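Hypothetical protein HI1011 (Haemophilus influenzae, PDB 1YZY) catalyses the ATP-dependent phosphorylation of 3-oxo-tetronate to 3-oxo-tetronate 4-phosphate, as a member of the four-carbon acid sugar kinase family. Local coordinates at residues 169-173 with 197-203; 242-248 with 409-413; 275-281 with 330-335. All blocks are in the same frame, centred on the assembly; numbering follows the deposited sequence.

Contact 1 (169-173 with 197-203); sequences YADVI and DAVDNSQ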
loop_
_atom_site.group_PDB
_atom_site.type_symbol
_atom_site.label_atom_id
_atom_site.label_comp_id
_atom_site.label_asym_id
_atom_site.label_seq_id
_atom_site.Cartn_x
_atom_site.Cartn_y
_atom_site.Cartn_z
ATOM N N TYR A 169 -10.328 27.185 -3.985
ATOM C CA TYR A 169 -9.406 27.538 -2.914
ATOM C C TYR A 169 -9.977 28.630 -2.012
ATOM O O TYR A 169 -10.043 28.477 -0.788
ATOM C CB TYR A 169 -8.090 28.015 -3.544
ATOM C CG TYR A 169 -7.130 28.703 -2.596
ATOM C CD1 TYR A 169 -6.322 27.963 -1.724
ATOM C CD2 TYR A 169 -7.026 30.098 -2.568
ATOM C CE1 TYR A 169 -5.437 28.595 -0.851
ATOM C CE2 TYR A 169 -6.145 30.737 -1.699
ATOM C CZ TYR A 169 -5.352 29.980 -0.845
ATOM O OH TYR A 169 -4.466 30.605 -0.002
ATOM N N ALA A 170 -10.373 29.737 -2.640
ATOM C CA ALA A 170 -10.929 30.887 -1.941
ATOM C C ALA A 170 -12.007 30.510 -0.933
ATOM O O ALA A 170 -12.174 31.188 0.084
ATOM C CB ALA A 170 -11.467 31.885 -2.946
ATOM N N ASP A 171 -12.762 29.457 -1.236
ATOM C CA ASP A 171 -13.818 28.989 -0.343
ATOM C C ASP A 171 -13.339 27.977 0.684
ATOM O O ASP A 171 -13.914 27.869 1.763
ATOM C CB ASP A 171 -14.960 28.365 -1.137
ATOM C CG ASP A 171 -15.747 29.387 -1.917
ATOM O OD1 ASP A 171 -16.539 30.119 -1.293
ATOM O OD2 ASP A 171 -15.584 29.449 -3.154
ATOM N N VAL A 172 -12.348 27.171 0.325
ATOM C CA VAL A 172 -11.852 26.176 1.267
ATOM C C VAL A 172 -11.176 26.894 2.439
ATOM O O VAL A 172 -11.374 26.530 3.602
ATOM C CB VAL A 172 -10.851 25.164 0.604
ATOM C CG1 VAL A 172 -10.563 24.016 1.556
ATOM C CG2 VAL A 172 -11.415 24.615 -0.685
ATOM N N ILE A 173 -10.395 27.929 2.136
ATOM C CA ILE A 173 -9.702 28.658 3.189
ATOM C C ILE A 173 -10.627 29.338 4.197
ATOM O O ILE A 173 -10.162 29.865 5.205
ATOM C CB ILE A 173 -8.688 29.661 2.630
ATOM C CG1 ILE A 173 -9.389 30.729 1.791
ATOM C CG2 ILE A 173 -7.635 28.925 1.832
ATOM C CD1 ILE A 173 -8.444 31.753 1.217
ATOM N N ASP A 197 -10.112 22.085 -4.216
ATOM C CA ASP A 197 -8.756 22.593 -4.299
ATOM C C ASP A 197 -7.930 22.327 -3.039
ATOM O O ASP A 197 -8.473 22.078 -1.956
ATOM C CB ASP A 197 -8.789 24.102 -4.555
ATOM C CG ASP A 197 -8.984 24.452 -6.016
ATOM O OD1 ASP A 197 -9.143 23.539 -6.850
ATOM O OD2 ASP A 197 -8.959 25.658 -6.329
ATOM N N ALA A 198 -6.614 22.432 -3.183
ATOM C CA ALA A 198 -5.690 22.245 -2.071
ATOM C C ALA A 198 -4.278 22.499 -2.551
ATOM O O ALA A 198 -3.684 21.658 -3.220
ATOM C CB ALA A 198 -5.805 20.838 -1.495
ATOM N N VAL A 199 -3.774 23.700 -2.299
ATOM C CA VAL A 199 -2.405 24.043 -2.683
ATOM C C VAL A 199 -1.517 23.965 -1.443
ATOM O O VAL A 199 -0.290 24.062 -1.530
ATOM C CB VAL A 199 -2.318 25.457 -3.293
ATOM C CG1 VAL A 199 -2.905 25.458 -4.685
ATOM C CG2 VAL A 199 -3.039 26.468 -2.403
ATOM N N ASP A 200 -2.166 23.737 -0.304
ATOM C CA ASP A 200 -1.530 23.634 0.995
ATOM C C ASP A 200 -2.257 22.539 1.785
ATOM O O ASP A 200 -3.463 22.361 1.642
ATOM C CB ASP A 200 -1.656 24.977 1.712
ATOM C CG ASP A 200 -1.057 24.956 3.081
ATOM O OD1 ASP A 200 -1.821 24.820 4.057
ATOM O OD2 ASP A 200 0.182 25.066 3.180
ATOM N N ASN A 201 -1.523 21.820 2.631
ATOM C CA ASN A 201 -2.098 20.727 3.419
ATOM C C ASN A 201 -3.254 21.053 4.344
ATOM O O ASN A 201 -4.059 20.171 4.654
ATOM C CB ASN A 201 -0.989 20.020 4.208
ATOM C CG ASN A 201 -0.375 18.794 3.540
ATOM O OD1 ASN A 201 0.155 18.882 2.438
ATOM N ND2 ASN A 201 -0.455 17.646 4.202
ATOM N N SER A 202 -3.329 22.286 4.833
ATOM C CA SER A 202 -4.435 22.633 5.717
ATOM C C SER A 202 -5.779 22.535 4.998
ATOM O O SER A 202 -6.822 22.381 5.645
ATOM C CB SER A 202 -4.253 24.022 6.338
ATOM O OG SER A 202 -4.330 25.062 5.376
ATOM N N GLN A 203 -5.759 22.616 3.666
ATOM C CA GLN A 203 -6.988 22.503 2.882
ATOM C C GLN A 203 -7.589 21.094 2.982
ATOM O O GLN A 203 -8.797 20.922 2.819
ATOM C CB GLN A 203 -6.744 22.853 1.411
ATOM C CG GLN A 203 -6.898 24.321 1.062
ATOM C CD GLN A 203 -5.594 25.085 1.141
ATOM O OE1 GLN A 203 -5.321 25.770 2.125
ATOM N NE2 GLN A 203 -4.801 25.014 0.080
#
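Tyr-169 meets segment 197-203 twice, through its backbone amide and through its ring. The amide N donates to Asp-197 OD2 over 3.1 Å with an N-H...O angle of 145°, reaching the oxygen on its anti side and well out of the carboxylate plane. The same carboxylate is also held by Asn-124 N at OD2 and Gly-125 N at OD1, so this buried acid gathers three backbone amides. With CG anti to the backbone N (chi1 167°), the tyrosine ring lies beside Val-199, whose side chain crosses it at about a right angle and brings CG2 to 3.6 Å from CE1 of Tyr-169. At the ring edge lies the amide end of Gln-203, its plane turned 86° from that of the ring. Nearer the Gln-203 backbone, its CG is crossed at about a right angle by Val-172, with Val-172 CG1 3.7 Å from Gln-203 CG. The turn before Gln-203 is secured by Asp-200 OD1, which accepts both from Ser-202 OG (2.8 Å) and from Ser-202 N (3.0 Å) in a capping arrangement. Strands 164-167 and 193-196 are parallel neighbours joined through helices 169-172 and 176-188, a beta-alpha-beta crossover of the sugar-binding domain, and the contact brings together the segments that follow the two strands.

Contact 2 (242-248 with 409-413); sequences TPTKGKT and QGMFL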
loop_
_atom_site.group_PDB
_atom_site.type_symbol
_atom_site.label_atom_id
_atom_site.label_comp_id
_atom_site.label_asym_id
_atom_site.label_seq_id
_atom_site.Cartn_x
_atom_site.Cartn_y
_atom_site.Cartn_z
ATOM N N THR A 242 4.533 -3.834 17.306
ATOM C CA THR A 242 5.794 -4.376 16.796
ATOM C C THR A 242 5.772 -5.878 17.169
ATOM O O THR A 242 4.870 -6.338 17.873
ATOM C CB THR A 242 7.062 -3.661 17.392
ATOM O OG1 THR A 242 6.989 -3.594 18.823
ATOM C CG2 THR A 242 7.202 -2.271 16.833
ATOM N N PRO A 243 6.691 -6.680 16.615
ATOM C CA PRO A 243 6.659 -8.095 16.982
ATOM C C PRO A 243 6.991 -8.313 18.453
ATOM O O PRO A 243 7.758 -7.551 19.043
ATOM C CB PRO A 243 7.758 -8.693 16.104
ATOM C CG PRO A 243 7.767 -7.811 14.918
ATOM C CD PRO A 243 7.676 -6.450 15.547
ATOM N N THR A 244 6.360 -9.308 19.058
ATOM C CA THR A 244 6.659 -9.641 20.442
ATOM C C THR A 244 7.862 -10.582 20.382
ATOM O O THR A 244 8.155 -11.143 19.323
ATOM C CB THR A 244 5.473 -10.337 21.146
ATOM O OG1 THR A 244 4.700 -11.081 20.189
ATOM C CG2 THR A 244 4.588 -9.305 21.851
ATOM N N LYS A 245 8.582 -10.720 21.493
ATOM C CA LYS A 245 9.754 -11.596 21.531
ATOM C C LYS A 245 9.477 -13.003 21.006
ATOM O O LYS A 245 8.603 -13.715 21.518
ATOM C CB LYS A 245 10.342 -11.665 22.943
ATOM C CG LYS A 245 11.521 -10.722 23.178
ATOM C CD LYS A 245 12.870 -11.429 23.026
ATOM C CE LYS A 245 13.085 -12.004 21.629
ATOM N NZ LYS A 245 12.998 -10.975 20.551
ATOM N N GLY A 246 10.254 -13.389 19.998
ATOM C CA GLY A 246 10.129 -14.693 19.369
ATOM C C GLY A 246 11.294 -14.932 18.427
ATOM O O GLY A 246 12.198 -14.100 18.339
ATOM N N LYS A 247 11.325 -16.097 17.789
ATOM C CA LYS A 247 12.398 -16.429 16.849
ATOM C C LYS A 247 12.213 -15.590 15.583
ATOM O O LYS A 247 11.095 -15.449 15.101
ATOM C CB LYS A 247 12.347 -17.920 16.488
ATOM C CG LYS A 247 12.174 -18.866 17.672
ATOM C CD LYS A 247 13.387 -18.859 18.589
ATOM C CE LYS A 247 13.083 -19.564 19.904
ATOM N NZ LYS A 247 12.030 -18.841 20.687
ATOM N N THR A 248 13.310 -15.116 15.001
ATOM C CA THR A 248 13.238 -14.279 13.801
ATOM C C THR A 248 14.216 -14.748 12.735
ATOM O O THR A 248 15.258 -15.337 13.051
ATOM C CB THR A 248 13.555 -12.786 14.155
ATOM O OG1 THR A 248 12.584 -12.291 15.089
ATOM C CG2 THR A 248 13.564 -11.899 12.912
ATOM N N GLN A 409 14.861 -5.016 13.777
ATOM C CA GLN A 409 14.846 -5.840 14.981
ATOM C C GLN A 409 15.055 -5.025 16.255
ATOM O O GLN A 409 14.457 -5.310 17.296
ATOM C CB GLN A 409 15.929 -6.908 14.888
ATOM C CG GLN A 409 15.845 -7.733 13.635
ATOM C CD GLN A 409 16.889 -8.814 13.588
ATOM O OE1 GLN A 409 17.704 -8.859 12.671
ATOM N NE2 GLN A 409 16.862 -9.707 14.574
ATOM N N GLY A 410 15.931 -4.030 16.172
ATOM C CA GLY A 410 16.215 -3.193 17.318
ATOM C C GLY A 410 15.007 -2.587 18.006
ATOM O O GLY A 410 14.994 -2.479 19.229
ATOM N N MET A 411 13.992 -2.187 17.245
ATOM C CA MET A 411 12.816 -1.570 17.850
ATOM C C MET A 411 11.940 -2.448 18.744
ATOM O O MET A 411 11.253 -1.920 19.622
ATOM C CB MET A 411 11.968 -0.829 16.808
ATOM C CG MET A 411 11.389 -1.678 15.691
ATOM S SD MET A 411 10.534 -0.626 14.497
ATOM C CE MET A 411 11.942 -0.002 13.574
ATOM N N PHE A 412 11.929 -3.761 18.527
ATOM C CA PHE A 412 11.116 -4.623 19.383
ATOM C C PHE A 412 11.926 -5.433 20.398
ATOM O O PHE A 412 11.432 -6.413 20.969
ATOM C CB PHE A 412 10.157 -5.513 18.568
ATOM C CG PHE A 412 10.822 -6.641 17.823
ATOM C CD1 PHE A 412 11.433 -6.420 16.593
ATOM C CD2 PHE A 412 10.787 -7.940 18.329
ATOM C CE1 PHE A 412 11.995 -7.471 15.879
ATOM C CE2 PHE A 412 11.347 -8.997 17.621
ATOM C CZ PHE A 412 11.950 -8.761 16.393
ATOM N N LEU A 413 13.170 -5.013 20.619
ATOM C CA LEU A 413 14.054 -5.673 21.577
ATOM C C LEU A 413 14.264 -4.784 22.807
ATOM O O LEU A 413 14.786 -3.657 22.649
ATOM C CB LEU A 413 15.409 -6.018 20.940
ATOM C CG LEU A 413 15.475 -7.057 19.813
ATOM C CD1 LEU A 413 16.931 -7.295 19.426
ATOM C CD2 LEU A 413 14.817 -8.362 20.242
ATOM O OXT LEU A 413 13.898 -5.226 23.919
#
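Phe-412, in the type I beta turn that runs from Gly-410 to Leu-413, docks the C-terminal tail of the chain against the loop leading into strand 248-252. Its CG sits between the backbone N and the carbonyl carbon (chi1 73°), a rotamer that turns the ring back onto Pro-243. The proline crosses it at about a right angle and lays CB over one face, 3.9 Å from the ring centroid and 13° off the normal, which makes a CH-pi contact. The carbonyl oxygen of the same proline lies outside the ring rim and above its plane, Pro-243 O being 3.1 Å from Phe-412 CD2. In the plane of the ring, at its edge, stands Thr-248 OG1, 3.8 Å from Phe-412 CZ; this hydroxyl also has a weak hydrogen bond to Asn-349 OD1. Lys-245 arrives differently: its chain bends at chi2, chi3 and chi4, which puts NZ beside Leu-413 CD2 and 3.9 Å from Phe-412 CE2, oblique to the ring. Trp-382 of strand 380-385 packs against Thr-242, Pro-243 and Met-411, so the turn and the loop share a neighbour. Where the phenylalanine side chain leaves the backbone, Thr-242 OG1 lies 3.7 Å from Phe-412 CB.

Contact 3 (275-281 with 330-335); sequences LDVEQAI and AIENTF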
loop_
_atom_site.group_PDB
_atom_site.type_symbol
_atom_site.label_atom_id
_atom_site.label_comp_id
_atom_site.label_asym_id
_atom_site.label_seq_id
_atom_site.Cartn_x
_atom_site.Cartn_y
_atom_site.Cartn_z
ATOM N N LEU A 275 22.965 -17.851 -0.074
ATOM C CA LEU A 275 22.253 -18.831 -0.878
ATOM C C LEU A 275 22.959 -18.937 -2.234
ATOM O O LEU A 275 23.034 -17.956 -2.981
ATOM C CB LEU A 275 20.790 -18.393 -1.046
ATOM C CG LEU A 275 19.711 -19.373 -1.526
ATOM C CD1 LEU A 275 18.351 -18.777 -1.227
ATOM C CD2 LEU A 275 19.832 -19.689 -3.016
ATOM N N ASP A 276 23.517 -20.111 -2.519
ATOM C CA ASP A 276 24.222 -20.367 -3.772
ATOM C C ASP A 276 23.226 -20.899 -4.802
ATOM O O ASP A 276 22.552 -21.900 -4.554
ATOM C CB ASP A 276 25.345 -21.385 -3.530
ATOM C CG ASP A 276 26.111 -21.736 -4.796
ATOM O OD1 ASP A 276 26.625 -20.814 -5.464
ATOM O OD2 ASP A 276 26.203 -22.939 -5.115
ATOM N N VAL A 277 23.151 -20.244 -5.961
ATOM C CA VAL A 277 22.211 -20.634 -7.017
ATOM C C VAL A 277 22.459 -22.008 -7.646
ATOM O O VAL A 277 21.513 -22.682 -8.057
ATOM C CB VAL A 277 22.127 -19.555 -8.123
ATOM C CG1 VAL A 277 21.134 -19.966 -9.205
ATOM C CG2 VAL A 277 21.708 -18.221 -7.516
ATOM N N GLU A 278 23.722 -22.411 -7.744
ATOM C CA GLU A 278 24.070 -23.711 -8.321
ATOM C C GLU A 278 23.498 -24.842 -7.454
ATOM O O GLU A 278 23.034 -25.862 -7.962
ATOM C CB GLU A 278 25.595 -23.844 -8.411
ATOM C CG GLU A 278 26.129 -24.653 -9.603
ATOM C CD GLU A 278 26.006 -26.169 -9.453
ATOM O OE1 GLU A 278 25.820 -26.671 -8.320
ATOM O OE2 GLU A 278 26.120 -26.865 -10.487
ATOM N N GLN A 279 23.583 -24.662 -6.141
ATOM C CA GLN A 279 23.094 -25.643 -5.183
ATOM C C GLN A 279 21.574 -25.653 -5.084
ATOM O O GLN A 279 20.972 -26.678 -4.752
ATOM C CB GLN A 279 23.679 -25.361 -3.799
ATOM C CG GLN A 279 25.160 -25.656 -3.653
ATOM C CD GLN A 279 25.444 -27.138 -3.541
ATOM O OE1 GLN A 279 25.201 -27.748 -2.502
ATOM N NE2 GLN A 279 25.979 -27.723 -4.608
ATOM N N ALA A 280 20.960 -24.498 -5.313
ATOM C CA ALA A 280 19.506 -24.379 -5.240
ATOM C C ALA A 280 18.817 -25.233 -6.303
ATOM O O ALA A 280 17.705 -25.729 -6.097
ATOM C CB ALA A 280 19.090 -22.917 -5.375
ATOM N N ILE A 281 19.482 -25.394 -7.442
ATOM C CA ILE A 281 18.940 -26.179 -8.541
ATOM C C ILE A 281 19.394 -27.652 -8.461
ATOM O O ILE A 281 18.545 -28.497 -8.741
ATOM C CB ILE A 281 19.451 -25.658 -9.907
ATOM C CG1 ILE A 281 19.289 -24.142 -9.999
ATOM C CG2 ILE A 281 18.666 -26.303 -11.034
ATOM C CD1 ILE A 281 19.869 -23.544 -11.258
ATOM N N ALA A 330 14.793 -21.216 -8.708
ATOM C CA ALA A 330 15.569 -21.917 -7.690
ATOM C C ALA A 330 15.565 -21.127 -6.386
ATOM O O ALA A 330 15.271 -21.676 -5.327
ATOM C CB ALA A 330 16.990 -22.128 -8.178
ATOM N N ILE A 331 15.876 -19.835 -6.488
ATOM C CA ILE A 331 15.912 -18.920 -5.347
ATOM C C ILE A 331 14.537 -18.758 -4.684
ATOM O O ILE A 331 14.427 -18.806 -3.460
ATOM C CB ILE A 331 16.452 -17.530 -5.780
ATOM C CG1 ILE A 331 17.911 -17.656 -6.218
ATOM C CG2 ILE A 331 16.349 -16.526 -4.640
ATOM C CD1 ILE A 331 18.489 -16.405 -6.823
ATOM N N GLU A 332 13.507 -18.522 -5.491
ATOM C CA GLU A 332 12.144 -18.354 -4.992
ATOM C C GLU A 332 11.575 -19.613 -4.344
ATOM O O GLU A 332 10.898 -19.537 -3.323
ATOM C CB GLU A 332 11.220 -17.907 -6.122
ATOM C CG GLU A 332 11.414 -16.463 -6.559
ATOM C CD GLU A 332 10.600 -16.105 -7.795
ATOM O OE1 GLU A 332 9.549 -16.741 -8.043
ATOM O OE2 GLU A 332 11.012 -15.173 -8.519
ATOM N N ASN A 333 11.781 -20.759 -4.984
ATOM C CA ASN A 333 11.295 -22.026 -4.451
ATOM C C ASN A 333 11.999 -22.360 -3.140
ATOM O O ASN A 333 11.393 -22.938 -2.236
ATOM C CB ASN A 333 11.526 -23.165 -5.453
ATOM C CG ASN A 333 10.517 -23.173 -6.586
ATOM O OD1 ASN A 333 9.322 -22.948 -6.378
ATOM N ND2 ASN A 333 10.990 -23.472 -7.789
ATOM N N THR A 334 13.282 -22.018 -3.048
ATOM C CA THR A 334 14.064 -22.290 -1.847
ATOM C C THR A 334 13.590 -21.475 -0.645
ATOM O O THR A 334 13.386 -22.029 0.438
ATOM C CB THR A 334 15.588 -22.068 -2.076
ATOM O OG1 THR A 334 16.077 -23.004 -3.050
ATOM C CG2 THR A 334 16.356 -22.282 -0.782
ATOM N N PHE A 335 13.446 -20.162 -0.823
ATOM C CA PHE A 335 12.975 -19.297 0.257
ATOM C C PHE A 335 11.579 -19.725 0.693
ATOM O O PHE A 335 11.271 -19.769 1.880
ATOM C CB PHE A 335 12.932 -17.830 -0.190
ATOM C CG PHE A 335 14.259 -17.125 -0.127
ATOM C CD1 PHE A 335 14.982 -17.075 1.062
ATOM C CD2 PHE A 335 14.766 -16.472 -1.248
ATOM C CE1 PHE A 335 16.187 -16.378 1.135
ATOM C CE2 PHE A 335 15.970 -15.776 -1.186
ATOM C CZ PHE A 335 16.683 -15.727 0.011
#
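Ala-330 O is gripped twice by Thr-334, one turn on, and both residues pack against Ala-280 across the contact. Thr-334 OG1 donates to this oxygen over 2.8 Å and Thr-334 N over 3.0 Å, the two arriving from opposite faces of the carbonyl plane. The hydroxyl can fold back this way because OG1 stands anti to the carbonyl carbon, beside the backbone N (chi1 -64°), and the bond satisfies a polar group on a buried residue while CG2 is turned toward Leu-275. The setting is a helix-helix packing of the nucleotide-binding domain: the short helical segments 277-281 and 330-335 cross at 69°, with axes 9.1 Å apart. Alanines on both sides are consistent with this spacing: the methyls Ala-280 CB and Ala-330 CB meet at 3.6 Å. Just before helix 277-282, Leu-275 extends its CD1 over one face of the Phe-335 ring, 3.9 Å from the centroid and 19° off the normal, a CH-pi contact. Val-277 and Ile-331 cross obliquely, touching through Val-277 CG2 and Ile-331 CD1 at 3.8 Å. Asp-276 is the N-cap of the helix that carries Ala-280, its OD2 accepting from Gln-279 N. The Phe-335 side chain lies about 4 Å from that of Thr-357, probably part of the ATP site by comparison with relatives, so the packing backs onto that region. At the other end of the layer, Ile-281 CG1 rests 3.6 Å from Ala-330 CB.

In the fold
From the N terminus, contact 1 comes first, closing a short loop of 23 residues that holds helix 176-188 and strand 193-196 within the sugar-binding domain and joining helix 169-172 to the start of helix 202-210. It is complete before residues 242-248 begin contact 2, which stays open until the last residues of the chain, 409-413, return 160 residues later. Contact 3 forms entirely inside that long span, joining the start of helix 277-282 to helix 324-345 in the nucleotide-binding domain; none of the three cross. Contact 2 thus ties the entry of strand 248-252 to the C-terminal tail. Contacts 1 and 3, with centres about 54 Å apart, lie on opposite sides of the chain's centre.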